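Local coordinates for protein SnoN,Epimerase SnoN (Streptomyces nogalater, PDB 5EP9) that acts as a non-heme iron, 2-oxoglutarate-dependent epimerase in the biosynthesis of the polyketide nogalamycin, at residues A[171-185]-A[218-230]. Sequence-based numbering, arbitrary orientation. Where two conformers were deposited one is given.
Sequences GCMTFVPGSHLLPDP and FHHARTVHSAGAN. With FE (Fe (III) ion), chain F; AKG (2-oxoglutaric acid), chain E; ACT (acetate ion), chain G.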
loop_
_atom_site.group_PDB
_atom_site.type_symbol
_atom_site.label_atom_id
_atom_site.label_comp_id
_atom_site.label_asym_id
_atom_site.label_seq_id
_atom_site.Cartn_x
_atom_site.Cartn_y
_atom_site.Cartn_z
ATOM N N GLY A 171 -6.009 3.228 14.762
ATOM C CA GLY A 171 -5.307 2.128 14.076
ATOM C C GLY A 171 -4.241 2.530 13.097
ATOM O O GLY A 171 -4.189 1.985 11.973
ATOM N N CYS A 172 -3.487 3.556 13.389
ATOM C CA CYS A 172 -2.433 3.959 12.498
ATOM C C CYS A 172 -1.419 2.851 12.448
ATOM O O CYS A 172 -1.445 1.907 13.252
ATOM C CB CYS A 172 -1.781 5.307 12.883
ATOM S SG CYS A 172 -0.728 5.210 14.347
ATOM N N MET A 173 -0.470 3.022 11.548
ATOM C CA MET A 173 0.609 2.020 11.330
ATOM C C MET A 173 1.836 2.244 12.203
ATOM O O MET A 173 2.120 3.364 12.603
ATOM C CB MET A 173 1.002 1.936 9.853
ATOM C CG MET A 173 -0.197 1.442 8.996
ATOM S SD MET A 173 0.266 0.446 7.555
ATOM C CE MET A 173 0.641 1.849 6.619
ATOM N N THR A 174 2.558 1.146 12.374
ATOM C CA THR A 174 3.883 1.094 13.000
ATOM C C THR A 174 4.832 0.426 12.029
ATOM O O THR A 174 4.480 -0.560 11.399
ATOM C CB THR A 174 3.793 0.305 14.297
ATOM O OG1 THR A 174 2.922 1.029 15.178
ATOM C CG2 THR A 174 5.164 0.071 14.981
ATOM N N PHE A 175 6.044 0.971 11.928
ATOM C CA PHE A 175 7.051 0.479 11.049
ATOM C C PHE A 175 8.313 0.155 11.821
ATOM O O PHE A 175 8.577 0.764 12.883
ATOM C CB PHE A 175 7.416 1.545 9.996
ATOM C CG PHE A 175 6.248 2.031 9.191
ATOM C CD1 PHE A 175 5.858 1.403 8.047
ATOM C CD2 PHE A 175 5.583 3.138 9.578
ATOM C CE1 PHE A 175 4.756 1.889 7.265
ATOM C CE2 PHE A 175 4.497 3.622 8.855
ATOM C CZ PHE A 175 4.093 2.981 7.675
ATOM N N VAL A 176 9.104 -0.809 11.347
ATOM C CA VAL A 176 10.425 -1.115 12.040
ATOM C C VAL A 176 11.519 -0.577 11.172
ATOM O O VAL A 176 11.799 -1.141 10.109
ATOM C CB VAL A 176 10.620 -2.598 12.198
ATOM C CG1 VAL A 176 11.929 -2.866 12.896
ATOM C CG2 VAL A 176 9.498 -3.222 13.006
ATOM N N PRO A 177 12.115 0.552 11.549
ATOM C CA PRO A 177 12.982 1.219 10.596
ATOM C C PRO A 177 14.190 0.373 10.340
ATOM O O PRO A 177 14.729 -0.254 11.297
ATOM C CB PRO A 177 13.365 2.570 11.259
ATOM C CG PRO A 177 12.749 2.538 12.581
ATOM C CD PRO A 177 11.694 1.472 12.629
ATOM N N GLY A 178 14.665 0.376 9.091
ATOM C CA GLY A 178 15.834 -0.462 8.739
ATOM C C GLY A 178 15.511 -1.923 8.489
ATOM O O GLY A 178 16.377 -2.670 8.052
ATOM N N SER A 179 14.299 -2.370 8.782
ATOM C CA SER A 179 13.982 -3.805 8.686
ATOM C C SER A 179 13.966 -4.301 7.228
ATOM O O SER A 179 14.143 -5.463 6.932
ATOM C CB SER A 179 12.633 -4.100 9.336
ATOM O OG SER A 179 11.584 -3.304 8.709
ATOM N N HIS A 180 13.813 -3.372 6.320
ATOM C CA HIS A 180 13.902 -3.649 4.872
ATOM C C HIS A 180 15.280 -4.028 4.382
ATOM O O HIS A 180 15.419 -4.499 3.282
ATOM C CB HIS A 180 13.374 -2.468 4.005
ATOM C CG HIS A 180 14.187 -1.216 4.082
ATOM N ND1 HIS A 180 14.577 -0.630 5.273
ATOM C CD2 HIS A 180 14.720 -0.465 3.100
ATOM C CE1 HIS A 180 15.330 0.428 5.009
ATOM N NE2 HIS A 180 15.409 0.557 3.692
ATOM N N LEU A 181 16.304 -3.742 5.198
ATOM C CA LEU A 181 17.694 -4.078 4.872
ATOM C C LEU A 181 18.163 -5.371 5.469
ATOM O O LEU A 181 19.289 -5.728 5.306
ATOM C CB LEU A 181 18.618 -2.964 5.390
ATOM C CG LEU A 181 18.208 -1.579 4.927
ATOM C CD1 LEU A 181 19.103 -0.566 5.661
ATOM C CD2 LEU A 181 18.384 -1.476 3.394
ATOM N N LEU A 182 17.297 -6.061 6.175
ATOM C CA LEU A 182 17.626 -7.309 6.822
ATOM C C LEU A 182 17.601 -8.402 5.753
ATOM O O LEU A 182 16.915 -8.259 4.760
ATOM C CB LEU A 182 16.638 -7.640 7.894
ATOM C CG LEU A 182 16.616 -6.700 9.103
ATOM C CD1 LEU A 182 15.440 -7.015 9.978
ATOM C CD2 LEU A 182 17.905 -6.754 9.968
ATOM N N PRO A 183 18.377 -9.518 5.956
ATOM C CA PRO A 183 18.263 -10.666 5.093
ATOM C C PRO A 183 16.915 -11.329 5.212
ATOM O O PRO A 183 16.169 -11.054 6.115
ATOM C CB PRO A 183 19.350 -11.643 5.623
ATOM C CG PRO A 183 19.707 -11.202 6.984
ATOM C CD PRO A 183 19.169 -9.799 7.167
ATOM N N ASP A 184 16.611 -12.223 4.283
ATOM C CA ASP A 184 15.349 -13.007 4.323
ATOM C C ASP A 184 15.171 -13.835 5.559
ATOM O O ASP A 184 16.116 -14.403 6.054
ATOM C CB ASP A 184 15.227 -13.985 3.163
ATOM C CG ASP A 184 15.081 -13.291 1.824
ATOM O OD1 ASP A 184 14.879 -12.062 1.781
ATOM O OD2 ASP A 184 15.153 -14.023 0.815
ATOM N N PRO A 185 13.913 -13.943 6.015
ATOM C CA PRO A 185 13.651 -14.936 7.042
ATOM C C PRO A 185 13.916 -16.248 6.366
ATOM O O PRO A 185 13.741 -16.316 5.137
ATOM C CB PRO A 185 12.173 -14.706 7.398
ATOM C CG PRO A 185 11.606 -13.810 6.338
ATOM C CD PRO A 185 12.696 -13.285 5.484
ATOM N N PHE A 218 4.709 6.173 2.534
ATOM C CA PHE A 218 5.253 5.194 1.630
ATOM C C PHE A 218 6.060 4.204 2.415
ATOM O O PHE A 218 6.837 4.583 3.304
ATOM C CB PHE A 218 6.146 5.837 0.615
ATOM C CG PHE A 218 5.423 6.746 -0.350
ATOM C CD1 PHE A 218 5.267 8.060 -0.046
ATOM C CD2 PHE A 218 4.893 6.228 -1.531
ATOM C CE1 PHE A 218 4.595 8.913 -0.908
ATOM C CE2 PHE A 218 4.265 7.069 -2.423
ATOM C CZ PHE A 218 4.116 8.428 -2.124
ATOM N N HIS A 219 5.854 2.918 2.143
ATOM C CA HIS A 219 6.745 1.892 2.700
ATOM C C HIS A 219 7.204 0.863 1.687
ATOM O O HIS A 219 6.441 0.326 0.855
ATOM C CB HIS A 219 6.165 1.265 3.978
ATOM C CG HIS A 219 5.013 0.368 3.771
ATOM N ND1 HIS A 219 3.720 0.826 3.742
ATOM C CD2 HIS A 219 4.938 -0.976 3.662
ATOM C CE1 HIS A 219 2.892 -0.203 3.638
ATOM N NE2 HIS A 219 3.606 -1.299 3.569
ATOM N N HIS A 220 8.445 0.505 1.879
ATOM C CA HIS A 220 9.130 -0.556 1.112
ATOM C C HIS A 220 8.533 -1.933 1.394
ATOM O O HIS A 220 8.078 -2.247 2.459
ATOM C CB HIS A 220 10.638 -0.508 1.483
ATOM C CG HIS A 220 11.558 -1.315 0.610
ATOM N ND1 HIS A 220 11.682 -2.693 0.698
ATOM C CD2 HIS A 220 12.481 -0.915 -0.296
ATOM C CE1 HIS A 220 12.575 -3.108 -0.169
ATOM N NE2 HIS A 220 13.112 -2.056 -0.738
ATOM N N ALA A 221 8.562 -2.765 0.387
ATOM C CA ALA A 221 7.977 -4.109 0.423
ATOM C C ALA A 221 8.654 -5.075 1.412
ATOM O O ALA A 221 8.087 -6.120 1.714
ATOM C CB ALA A 221 8.065 -4.717 -0.984
ATOM N N ARG A 222 9.864 -4.745 1.811
ATOM C CA ARG A 222 10.591 -5.509 2.847
ATOM C C ARG A 222 10.502 -4.895 4.269
ATOM O O ARG A 222 10.969 -5.493 5.233
ATOM C CB ARG A 222 12.050 -5.796 2.443
ATOM C CG ARG A 222 12.189 -6.781 1.245
ATOM C CD ARG A 222 13.545 -7.418 0.955
ATOM N NE ARG A 222 14.131 -8.137 2.079
ATOM C CZ ARG A 222 14.111 -9.438 2.219
ATOM N NH1 ARG A 222 13.548 -10.227 1.303
ATOM N NH2 ARG A 222 14.684 -9.949 3.299
ATOM N N THR A 223 9.846 -3.725 4.399
ATOM C CA THR A 223 9.733 -3.100 5.722
ATOM C C THR A 223 8.668 -3.785 6.560
ATOM O O THR A 223 7.545 -3.941 6.109
ATOM C CB THR A 223 9.410 -1.657 5.588
ATOM O OG1 THR A 223 10.466 -1.022 4.857
ATOM C CG2 THR A 223 9.240 -0.983 6.949
ATOM N N VAL A 224 9.018 -4.185 7.776
ATOM C CA VAL A 224 8.059 -4.772 8.676
ATOM C C VAL A 224 7.151 -3.665 9.210
ATOM O O VAL A 224 7.616 -2.607 9.606
ATOM C CB VAL A 224 8.757 -5.489 9.874
ATOM C CG1 VAL A 224 7.727 -5.983 10.869
ATOM C CG2 VAL A 224 9.576 -6.654 9.385
ATOM N N HIS A 225 5.854 -3.925 9.162
ATOM C CA HIS A 225 4.856 -2.987 9.560
ATOM C C HIS A 225 3.650 -3.704 10.098
ATOM O O HIS A 225 3.397 -4.868 9.865
ATOM C CB HIS A 225 4.438 -2.027 8.449
ATOM C CG HIS A 225 3.920 -2.706 7.202
ATOM N ND1 HIS A 225 4.752 -3.398 6.379
ATOM C CD2 HIS A 225 2.679 -2.864 6.703
ATOM C CE1 HIS A 225 4.036 -3.973 5.425
ATOM N NE2 HIS A 225 2.787 -3.603 5.554
ATOM N N SER A 226 2.932 -2.965 10.920
ATOM C CA SER A 226 1.710 -3.437 11.544
ATOM C C SER A 226 0.758 -2.267 11.723
ATOM O O SER A 226 1.089 -1.136 11.396
ATOM C CB SER A 226 2.054 -4.027 12.943
ATOM O OG SER A 226 2.421 -3.020 13.824
ATOM N N ALA A 227 -0.374 -2.504 12.357
ATOM C CA ALA A 227 -1.298 -1.443 12.643
ATOM C C ALA A 227 -2.128 -1.796 13.816
ATOM O O ALA A 227 -2.451 -2.996 14.058
ATOM C CB ALA A 227 -2.233 -1.138 11.417
ATOM N N GLY A 228 -2.540 -0.765 14.528
ATOM C CA GLY A 228 -3.389 -0.990 15.732
ATOM C C GLY A 228 -4.804 -1.344 15.353
ATOM O O GLY A 228 -5.242 -1.233 14.194
ATOM N N ALA A 229 -5.542 -1.800 16.357
ATOM C CA ALA A 229 -7.001 -1.915 16.259
ATOM C C ALA A 229 -7.555 -0.513 16.172
ATOM O O ALA A 229 -6.964 0.450 16.675
ATOM C CB ALA A 229 -7.570 -2.651 17.485
ATOM N N ASN A 230 -8.700 -0.372 15.550
ATOM C CA ASN A 230 -9.446 0.858 15.748
ATOM C C ASN A 230 -10.263 0.736 17.036
ATOM O O ASN A 230 -11.235 -0.016 17.061
ATOM C CB ASN A 230 -10.371 1.156 14.547
ATOM C CG ASN A 230 -11.086 2.482 14.668
ATOM O OD1 ASN A 230 -10.961 3.237 15.663
ATOM N ND2 ASN A 230 -11.853 2.786 13.605
HETATM FE FE FE F . 1.264 -4.631 4.494
HETATM C C1 AKG E . -0.045 -2.365 3.798
HETATM O O1 AKG E . 0.899 -2.998 3.258
HETATM O O2 AKG E . -0.488 -1.290 3.324
HETATM C C2 AKG E . -0.631 -2.859 5.067
HETATM O O5 AKG E . -0.189 -3.914 5.565
HETATM C C3 AKG E . -1.781 -2.033 5.688
HETATM C C4 AKG E . -2.239 -2.453 7.081
HETATM C C5 AKG E . -3.385 -1.663 7.669
HETATM O O3 AKG E . -3.830 -0.679 7.050
HETATM O O4 AKG E . -3.911 -2.036 8.763
HETATM C C ACT G . 5.271 -3.516 15.389
HETATM O O ACT G . 4.083 -3.783 15.575
HETATM O OXT ACT G . 5.989 -3.152 16.352
HETATM C CH3 ACT G . 5.806 -3.603 13.994
HETATM O O HOH W 1 -0.326 -5.572 3.529
#
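The cupin-like core of this enzyme carries its metal-binding strand on a short antiparallel pairing, in which Phe175 stands opposite His225 and Thr174 opposite Ser226. Segment 171-185 belongs to the first SnoN portion of the engineered chain, and segment 218-230 to the second. Strands 173-175 and 225-227 run at 157°, and reciprocal backbone bonds join Thr174 and Ser226, with Thr174 N 2.9 Å from Ser226 O. Side chains alternate: Met173, His225 and Ala227 line the 2-oxoglutarate pocket, and Phe175 lies on the same face of the sheet, whereas Thr174 and Ser226 line the other face, where Ser226 OG donates a hydrogen bond to an acetate ion, probably from the crystallisation liquor. The ring of Phe175 brings CE1 to 3.6 Å from CB of His219 and CD1 to 3.7 Å from CB of His225, packing against the bases of two pocket histidines. His225 NE2 binds iron at 2.1 Å, while its ND1 gives a hydrogen bond of 2.9 Å, in the ring plane, to Thr223 O, so iron and Thr223 O together hold the ring's rotation. His219 NE2, bonded chiefly to Asp144, makes a weak bond to 2-oxoglutarate O1.

Beyond the strands, Ser179 ties the type II turn 176-179 to segment 218-230, at Val224. With chi1 at 58°, its OG sits between the backbone N and carbonyl carbon, accepting from Val224 N at 2.9 Å and donating to Val176 O at 2.6 Å. An alanine here is likely to leave Val224 N without its acceptor and to weaken the link between turn 176-179 and segment 218-230. Farther along, His180 points an edge at the face of His220 (planes at 59°), its NE2 bonded to Arg41 O.

His225, with His142 and Asp144, completes the facial triad of two histidines and one carboxylate typical of 2-oxoglutarate-dependent iron enzymes of the cupin fold.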